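Reducing end xylose-releasing exo-oligoxylanase (Paenibacillus barengoltzii G22, PDB 5YXT) probably hydrolyses xylo-oligosaccharides, releasing xylose from their reducing ends, as a glycoside hydrolase of family 8. Local coordinates at residues C[14-19]-C[328-333]. Numbering follows the deposited sequence.
Sequences RNLLAE and ASLAAD
Leu16 pushes its CD2 methyl against the short 3-10 turn at Ser329 and Leu330, while Arg14 stretches past it to the carbonyl of Leu330. The Leu16 side chain leaves the backbone toward 328-333 and, with CG anti to the backbone N (chi1 -164°), sets CD2 on the turn. Leu16 CD2 lies 3.7 Å from Ser329 O and also touches Ser329 CB. The same Leu16 CD2 meets the CD2 methyl of Leu330 at 4.1 Å. One methyl thus touches backbone and side chains of the turn together.

The Arg14 chain is extended as far as CD and then bends at chi3 (64°), turning the guanidinium so that an edge, not a face, meets the turn. Its NH2 gives a weak hydrogen bond to Leu330 O, 2.9 Å long but bent to 127° at the hydrogen, and also touches Leu330 CD2. The stronger partner of this group is Glu274, which forms a salt bridge to NH1 and probably does more to fix its position.

Asn15 caps helix 16-20, its OD1 accepting from Ala18 N at 3.1 Å from above the amide plane. Ser329 OG is hydrogen-bonded to Gln290 NE2 of helix 281-294 and to Ala337 O of helix 335-345. This structural packing joins the start of the short helix 16-20 to the loop linking helices 318-327 and 335-345, consistent with the (alpha/alpha)6 barrel of family 8, with Leu369 and Ala368 of helix 355-369 packing on Leu16 and Leu330 respectively.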
loop_
_atom_site.group_PDB
_atom_site.type_symbol
_atom_site.label_atom_id
_atom_site.label_comp_id
_atom_site.label_asym_id
_atom_site.label_seq_id
_atom_site.Cartn_x
_atom_site.Cartn_y
_atom_site.Cartn_z
ATOM N N ARG C 14 -10.730 21.326 5.774
ATOM C CA ARG C 14 -11.071 19.918 5.644
ATOM C C ARG C 14 -11.415 19.336 7.011
ATOM O O ARG C 14 -10.686 19.545 7.984
ATOM C CB ARG C 14 -9.881 19.189 5.017
ATOM C CG ARG C 14 -10.071 17.745 4.606
ATOM C CD ARG C 14 -9.139 17.375 3.414
ATOM N NE ARG C 14 -7.713 17.440 3.739
ATOM C CZ ARG C 14 -6.952 18.509 3.543
ATOM N NH1 ARG C 14 -7.491 19.593 3.020
ATOM N NH2 ARG C 14 -5.653 18.503 3.864
ATOM N N ASN C 15 -12.537 18.628 7.097
ATOM C CA ASN C 15 -12.846 17.798 8.264
ATOM C C ASN C 15 -12.421 16.390 7.874
ATOM O O ASN C 15 -13.215 15.607 7.349
ATOM C CB ASN C 15 -14.323 17.862 8.649
ATOM C CG ASN C 15 -14.648 17.017 9.880
ATOM O OD1 ASN C 15 -13.910 16.090 10.232
ATOM N ND2 ASN C 15 -15.766 17.330 10.535
ATOM N N LEU C 16 -11.146 16.082 8.127
ATOM C CA LEU C 16 -10.563 14.842 7.627
ATOM C C LEU C 16 -11.263 13.619 8.210
ATOM O O LEU C 16 -11.475 12.631 7.505
ATOM C CB LEU C 16 -9.064 14.803 7.936
ATOM C CG LEU C 16 -8.306 13.754 7.114
ATOM C CD1 LEU C 16 -8.583 13.958 5.643
ATOM C CD2 LEU C 16 -6.792 13.747 7.384
ATOM N N LEU C 17 -11.625 13.663 9.497
ATOM C CA LEU C 17 -12.315 12.522 10.099
ATOM C C LEU C 17 -13.624 12.231 9.372
ATOM O O LEU C 17 -13.935 11.072 9.073
ATOM C CB LEU C 17 -12.575 12.789 11.579
ATOM C CG LEU C 17 -11.329 12.777 12.468
ATOM C CD1 LEU C 17 -11.579 13.414 13.833
ATOM C CD2 LEU C 17 -10.826 11.365 12.619
ATOM N N ALA C 18 -14.390 13.277 9.058
ATOM C CA ALA C 18 -15.641 13.073 8.336
ATOM C C ALA C 18 -15.378 12.570 6.926
ATOM O O ALA C 18 -16.093 11.691 6.434
ATOM C CB ALA C 18 -16.450 14.366 8.308
ATOM N N GLU C 19 -14.365 13.129 6.258
ATOM C CA GLU C 19 -13.953 12.617 4.958
ATOM C C GLU C 19 -13.696 11.128 5.023
ATOM O O GLU C 19 -14.123 10.372 4.142
ATOM C CB GLU C 19 -12.691 13.339 4.494
ATOM C CG GLU C 19 -12.849 14.812 4.210
ATOM C CD GLU C 19 -11.868 15.280 3.150
ATOM O OE1 GLU C 19 -10.789 14.662 3.038
ATOM O OE2 GLU C 19 -12.169 16.267 2.441
ATOM N N ALA C 328 -0.516 14.405 10.861
ATOM C CA ALA C 328 0.226 14.500 9.608
ATOM C C ALA C 328 -0.581 14.032 8.399
ATOM O O ALA C 328 -0.257 14.420 7.268
ATOM C CB ALA C 328 1.511 13.694 9.711
ATOM N N SER C 329 -1.640 13.245 8.610
ATOM C CA SER C 329 -2.461 12.779 7.493
ATOM C C SER C 329 -3.114 13.919 6.717
ATOM O O SER C 329 -3.576 13.701 5.592
ATOM C CB SER C 329 -3.531 11.812 8.007
ATOM O OG SER C 329 -2.956 10.549 8.335
ATOM N N LEU C 330 -3.175 15.123 7.287
ATOM C CA LEU C 330 -3.570 16.295 6.510
ATOM C C LEU C 330 -2.668 16.511 5.296
ATOM O O LEU C 330 -3.081 17.158 4.332
ATOM C CB LEU C 330 -3.561 17.540 7.398
ATOM C CG LEU C 330 -4.701 17.697 8.412
ATOM C CD1 LEU C 330 -4.478 18.944 9.226
ATOM C CD2 LEU C 330 -6.069 17.755 7.714
ATOM N N ALA C 331 -1.451 15.974 5.309
ATOM C CA ALA C 331 -0.555 16.067 4.160
ATOM C C ALA C 331 -0.332 14.720 3.473
ATOM O O ALA C 331 0.655 14.551 2.751
ATOM C CB ALA C 331 0.788 16.670 4.588
ATOM N N ALA C 332 -1.228 13.753 3.669
ATOM C CA ALA C 332 -1.015 12.412 3.144
ATOM C C ALA C 332 -2.307 11.876 2.541
ATOM O O ALA C 332 -3.389 12.438 2.720
ATOM C CB ALA C 332 -0.504 11.461 4.234
ATOM N N ASP C 333 -2.178 10.756 1.836
ATOM C CA ASP C 333 -3.328 10.076 1.255
ATOM C C ASP C 333 -2.973 8.612 1.067
ATOM O O ASP C 333 -1.799 8.257 0.962
ATOM C CB ASP C 333 -3.737 10.703 -0.082
ATOM C CG ASP C 333 -5.178 10.424 -0.432
ATOM O OD1 ASP C 333 -6.067 10.809 0.362
ATOM O OD2 ASP C 333 -5.420 9.817 -1.498
#